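Local coordinates for protein LbaCas13a H328A (C2c2) (Lachnospiraceae bacterium NK4A179, PDB 5WLH) that binds CRISPR guide RNA and, as a Cas13a effector, probably uses it to direct the cutting of target RNA, with a preference for adenine, at residues K533-K538 and K543-N548; N524-L529 and S601-S606. One frame throughout, in Å; residues are numbered along the deposited sequence.

Contact 1 (K533-K538 and K543-N548)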
loop_
_atom_site.group_PDB
_atom_site.type_symbol
_atom_site.label_atom_id
_atom_site.label_comp_id
_atom_site.label_asym_id
_atom_site.label_seq_id
_atom_site.Cartn_x
_atom_site.Cartn_y
_atom_site.Cartn_z
ATOM N N LYS A 533 -0.510 39.308 -0.793
ATOM C CA LYS A 533 0.337 40.412 -0.345
ATOM C C LYS A 533 -0.449 41.572 0.262
ATOM O O LYS A 533 0.124 42.342 1.037
ATOM C CB LYS A 533 1.178 40.924 -1.507
ATOM C CG LYS A 533 0.368 41.622 -2.598
ATOM C CD LYS A 533 1.254 41.961 -3.778
ATOM C CE LYS A 533 0.528 42.830 -4.799
ATOM N NZ LYS A 533 1.403 43.105 -5.979
ATOM N N GLY A 534 -1.722 41.728 -0.076
ATOM C CA GLY A 534 -2.511 42.820 0.456
ATOM C C GLY A 534 -3.252 42.512 1.739
ATOM O O GLY A 534 -4.091 43.314 2.164
ATOM N N THR A 535 -2.974 41.376 2.379
ATOM C CA THR A 535 -3.752 40.947 3.537
ATOM C C THR A 535 -3.251 41.646 4.792
ATOM O O THR A 535 -2.093 41.468 5.197
ATOM C CB THR A 535 -3.683 39.431 3.717
ATOM O OG1 THR A 535 -4.017 38.787 2.487
ATOM C CG2 THR A 535 -4.673 38.985 4.799
ATOM N N MET A 536 -4.127 42.431 5.411
ATOM C CA MET A 536 -3.808 43.194 6.608
ATOM C C MET A 536 -4.347 42.505 7.860
ATOM O O MET A 536 -5.289 41.713 7.809
ATOM C CB MET A 536 -4.378 44.613 6.496
ATOM C CG MET A 536 -4.046 45.290 5.169
ATOM S SD MET A 536 -2.265 45.433 4.918
ATOM C CE MET A 536 -1.878 46.879 5.930
ATOM N N ASP A 537 -3.731 42.832 8.994
ATOM C CA ASP A 537 -4.131 42.280 10.284
ATOM C C ASP A 537 -5.574 42.653 10.601
ATOM O O ASP A 537 -5.978 43.808 10.447
ATOM C CB ASP A 537 -3.186 42.798 11.374
ATOM C CG ASP A 537 -3.447 42.177 12.732
ATOM O OD1 ASP A 537 -4.406 42.596 13.409
ATOM O OD2 ASP A 537 -2.685 41.273 13.129
ATOM N N LYS A 538 -6.362 41.674 11.046
ATOM C CA LYS A 538 -7.774 41.945 11.277
ATOM C C LYS A 538 -8.002 42.917 12.426
ATOM O O LYS A 538 -9.014 43.627 12.424
ATOM C CB LYS A 538 -8.533 40.658 11.534
ATOM C CG LYS A 538 -8.394 39.646 10.416
ATOM C CD LYS A 538 -9.651 38.803 10.292
ATOM C CE LYS A 538 -10.867 39.641 9.931
ATOM N NZ LYS A 538 -10.574 40.751 8.974
ATOM N N LYS A 543 -1.166 47.114 9.925
ATOM C CA LYS A 543 -0.112 46.124 9.757
ATOM C C LYS A 543 -0.556 45.018 8.805
ATOM O O LYS A 543 -1.743 44.686 8.716
ATOM C CB LYS A 543 0.283 45.505 11.103
ATOM C CG LYS A 543 0.470 46.513 12.239
ATOM C CD LYS A 543 1.596 46.092 13.182
ATOM C CE LYS A 543 1.607 46.921 14.461
ATOM N NZ LYS A 543 0.461 46.596 15.360
ATOM N N LEU A 544 0.407 44.445 8.092
ATOM C CA LEU A 544 0.115 43.223 7.353
ATOM C C LEU A 544 -0.208 42.099 8.327
ATOM O O LEU A 544 0.274 42.075 9.461
ATOM C CB LEU A 544 1.289 42.818 6.458
ATOM C CG LEU A 544 2.078 43.861 5.675
ATOM C CD1 LEU A 544 3.372 43.258 5.164
ATOM C CD2 LEU A 544 1.254 44.403 4.520
ATOM N N ALA A 545 -1.058 41.176 7.886
ATOM C CA ALA A 545 -1.375 40.026 8.720
ATOM C C ALA A 545 -0.120 39.188 8.936
ATOM O O ALA A 545 0.812 39.206 8.125
ATOM C CB ALA A 545 -2.481 39.185 8.076
ATOM N N SER A 546 -0.082 38.471 10.065
ATOM C CA SER A 546 1.114 37.700 10.387
ATOM C C SER A 546 1.381 36.630 9.336
ATOM O O SER A 546 2.539 36.249 9.123
ATOM C CB SER A 546 0.994 37.061 11.776
ATOM O OG SER A 546 -0.191 36.293 11.900
ATOM N N ASN A 547 0.336 36.163 8.647
ATOM C CA ASN A 547 0.476 35.138 7.620
ATOM C C ASN A 547 0.516 35.722 6.208
ATOM O O ASN A 547 0.340 34.991 5.228
ATOM C CB ASN A 547 -0.640 34.094 7.746
ATOM C CG ASN A 547 -2.034 34.696 7.749
ATOM O OD1 ASN A 547 -2.220 35.901 7.563
ATOM N ND2 ASN A 547 -3.032 33.843 7.965
ATOM N N ASN A 548 0.748 37.026 6.087
ATOM C CA ASN A 548 0.894 37.648 4.778
ATOM C C ASN A 548 2.164 37.129 4.115
ATOM O O ASN A 548 3.223 37.063 4.750
ATOM C CB ASN A 548 0.927 39.177 4.939
ATOM C CG ASN A 548 0.951 39.919 3.616
ATOM O OD1 ASN A 548 1.792 39.653 2.755
ATOM N ND2 ASN A 548 0.032 40.878 3.454
HETATM O O HOH W 1 -2.264 38.911 12.035
#
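The side-chain amide of N548 spends both of its N-H groups on backbone carbonyls of the opposing segment. ND2 lies 2.8 Å from K533 O along a nearly straight bond (175° at the hydrogen), and 2.8 Å from T535 O. Both acceptors sit in the amide plane, yet they are used differently: the donor stands well above the carbonyl plane of K533, 76° out of it, but is only moderately tilted from that of T535. With CG anti to the backbone N (chi1 -175°), N548 extends its amide toward 533-535, and OD1 accepts from the backbone N of L550, so all three polar positions of the amide are occupied. Replacing the asparagine by an alanine would remove ND2 and is likely to leave K533 O without its amide donor here and T535 O with A545 N as its one donor between the two segments.

T535 O takes a second donor, A545 N at 2.9 Å, from the opposite face of its plane. Together with D537 N to K543 O at 2.7 Å, this makes an isolated antiparallel beta bridge, in which M536 and L544 form the non-hydrogen-bonded pair. The chain then folds into a type I beta turn, A545 to N548, which brings N548 back within reach of the same carbonyl.

Side chains add modest apolar contact. M536, bent at its second and third torsions, places SD 3.7 Å from L544 CD2, while T535 CG2 lies 3.9 Å from A545 CB. Other polar groups are met by chain neighbours or by water: T535 OG1 bonds to P532 O, D537 OD1 accepts from the backbone of N539 and D540, and D537 OD2 receives a bond from a water at 2.6 Å. That water in turn accepts from S546 N at 3.0 Å.

Contact 2 (N524-L529 and S601-S606)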
loop_
_atom_site.group_PDB
_atom_site.type_symbol
_atom_site.label_atom_id
_atom_site.label_comp_id
_atom_site.label_asym_id
_atom_site.label_seq_id
_atom_site.Cartn_x
_atom_site.Cartn_y
_atom_site.Cartn_z
ATOM N N ASN A 524 3.798 29.595 11.107
ATOM C CA ASN A 524 3.302 29.739 9.739
ATOM C C ASN A 524 3.972 28.685 8.867
ATOM O O ASN A 524 4.710 28.998 7.933
ATOM C CB ASN A 524 3.588 31.128 9.186
ATOM C CG ASN A 524 2.944 32.221 10.007
ATOM O OD1 ASN A 524 1.783 32.561 9.795
ATOM N ND2 ASN A 524 3.691 32.762 10.968
ATOM N N SER A 525 3.742 27.417 9.200
ATOM C CA SER A 525 4.517 26.339 8.594
ATOM C C SER A 525 3.860 25.748 7.355
ATOM O O SER A 525 4.453 24.875 6.718
ATOM C CB SER A 525 4.761 25.225 9.621
ATOM O OG SER A 525 3.571 24.927 10.327
ATOM N N ASP A 526 2.659 26.185 6.998
ATOM C CA ASP A 526 1.960 25.653 5.833
ATOM C C ASP A 526 2.021 26.712 4.737
ATOM O O ASP A 526 1.272 27.691 4.763
ATOM C CB ASP A 526 0.531 25.256 6.188
ATOM C CG ASP A 526 -0.165 24.484 5.061
ATOM O OD1 ASP A 526 0.380 24.431 3.937
ATOM O OD2 ASP A 526 -1.257 23.941 5.313
ATOM N N PHE A 527 2.918 26.495 3.768
ATOM C CA PHE A 527 3.047 27.394 2.624
ATOM C C PHE A 527 1.705 27.704 1.974
ATOM O O PHE A 527 1.426 28.858 1.616
ATOM C CB PHE A 527 3.988 26.766 1.593
ATOM C CG PHE A 527 4.045 27.516 0.300
ATOM C CD1 PHE A 527 4.494 28.825 0.274
ATOM C CD2 PHE A 527 3.657 26.918 -0.884
ATOM C CE1 PHE A 527 4.556 29.523 -0.903
ATOM C CE2 PHE A 527 3.718 27.618 -2.080
ATOM C CZ PHE A 527 4.165 28.928 -2.086
ATOM N N LEU A 528 0.865 26.681 1.790
ATOM C CA LEU A 528 -0.389 26.871 1.072
ATOM C C LEU A 528 -1.371 27.770 1.808
ATOM O O LEU A 528 -2.310 28.270 1.193
ATOM C CB LEU A 528 -1.062 25.529 0.813
ATOM C CG LEU A 528 -0.268 24.628 -0.121
ATOM C CD1 LEU A 528 -1.091 23.351 -0.454
ATOM C CD2 LEU A 528 0.124 25.379 -1.382
ATOM N N LEU A 529 -1.191 27.976 3.097
ATOM C CA LEU A 529 -2.115 28.816 3.839
ATOM C C LEU A 529 -1.625 30.249 3.983
ATOM O O LEU A 529 -2.322 31.065 4.601
ATOM C CB LEU A 529 -2.393 28.201 5.213
ATOM C CG LEU A 529 -3.121 26.853 5.096
ATOM C CD1 LEU A 529 -3.552 26.373 6.454
ATOM C CD2 LEU A 529 -4.321 26.950 4.111
ATOM N N SER A 601 -5.842 24.562 -4.399
ATOM C CA SER A 601 -7.167 24.187 -4.865
ATOM C C SER A 601 -7.291 22.688 -5.074
ATOM O O SER A 601 -8.408 22.174 -5.107
ATOM C CB SER A 601 -7.528 24.925 -6.153
ATOM O OG SER A 601 -6.794 24.456 -7.259
ATOM N N MET A 602 -6.171 21.980 -5.184
ATOM C CA MET A 602 -6.214 20.535 -5.293
ATOM C C MET A 602 -6.192 19.847 -3.935
ATOM O O MET A 602 -6.480 18.649 -3.858
ATOM C CB MET A 602 -5.039 20.030 -6.144
ATOM C CG MET A 602 -5.350 18.726 -6.862
ATOM S SD MET A 602 -4.150 18.361 -8.149
ATOM C CE MET A 602 -5.175 17.353 -9.208
ATOM N N ARG A 603 -5.850 20.560 -2.872
ATOM C CA ARG A 603 -5.839 19.925 -1.558
ATOM C C ARG A 603 -7.263 19.731 -1.074
ATOM O O ARG A 603 -8.083 20.654 -1.136
ATOM C CB ARG A 603 -5.044 20.751 -0.550
ATOM C CG ARG A 603 -4.678 19.939 0.696
ATOM C CD ARG A 603 -3.444 20.521 1.358
ATOM N NE ARG A 603 -3.842 21.636 2.195
ATOM C CZ ARG A 603 -2.996 22.386 2.900
ATOM N NH1 ARG A 603 -3.460 23.377 3.640
ATOM N NH2 ARG A 603 -1.699 22.141 2.870
ATOM N N ASN A 604 -7.562 18.523 -0.582
ATOM C CA ASN A 604 -8.915 18.188 -0.143
ATOM C C ASN A 604 -9.939 18.419 -1.248
ATOM O O ASN A 604 -11.110 18.677 -0.977
ATOM C CB ASN A 604 -9.300 18.977 1.112
ATOM C CG ASN A 604 -8.488 18.560 2.332
ATOM O OD1 ASN A 604 -7.402 19.082 2.574
ATOM N ND2 ASN A 604 -9.025 17.640 3.110
ATOM N N ASP A 605 -9.510 18.336 -2.505
ATOM C CA ASP A 605 -10.405 18.474 -3.653
ATOM C C ASP A 605 -10.975 17.095 -3.959
ATOM O O ASP A 605 -10.288 16.243 -4.526
ATOM C CB ASP A 605 -9.668 19.045 -4.864
ATOM C CG ASP A 605 -10.613 19.423 -6.006
ATOM O OD1 ASP A 605 -11.833 19.558 -5.764
ATOM O OD2 ASP A 605 -10.135 19.608 -7.145
ATOM N N SER A 606 -12.237 16.884 -3.589
ATOM C CA SER A 606 -12.865 15.574 -3.711
ATOM C C SER A 606 -13.093 15.219 -5.169
ATOM O O SER A 606 -13.619 16.034 -5.937
ATOM C CB SER A 606 -14.204 15.569 -2.971
ATOM O OG SER A 606 -14.973 14.428 -3.341
#
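R603 runs out extended from the backbone and then bends at its third torsion (chi3 83°), which delivers the guanidinium to D526, whose carboxylate is set anti to the backbone N (chi1 -171°) and approaches from the opposite direction. The salt bridge is uneven. NH1 reaches OD2 at 2.8 Å on the syn side of the carboxylate, whereas NH2 makes two weak bonds, to OD2 at 3.1 Å and to OD1 at 3.3 Å. The two flat groups are turned 47° apart, which rules out a coplanar fork, although D526 CG does lie in the guanidinium plane at its edge.

OD1 has a further donor, L528 N at 3.1 Å, and this Asx turn steadies the carboxylate at the start of the 3-10 segment 527-529. The same segment supplies apolar cover: L528 CD1 lies over one guanidinium face, 3.6 Å from NH2, and L529 CD2 comes obliquely to within 3.7 Å of NH1.

With H608, R603 matches the R-X4-H signature of HEPN nucleases, so D526 is consistent with a second-shell residue that orients this arginine. R603 follows directly on helix 588-602, where Y600 packs against L528 and L529; F527 wedges between that helix and helix 486-517, and M602 rests on helix 901-911.

Contact 1 is a surface feature, about 32 Å at its nearest atom from the bound RNA, while contact 2 is partly buried and about 15 Å from it. Both draw on the long loop between helices 486-517 and 559-564, but contact 1 joins two pieces of that loop to each other, whereas contact 2 ties it to the end of helix 588-602. Their chemistry differs accordingly: neutral amide and backbone bonds with a water at the surface, a charged pair flanked by leucines at the partly buried site. Their centres are 18 Å apart, and they meet where N547 CB packs 3.5 Å from N524 OD1. K533 also reaches helix 588-602, through a salt bridge to D590.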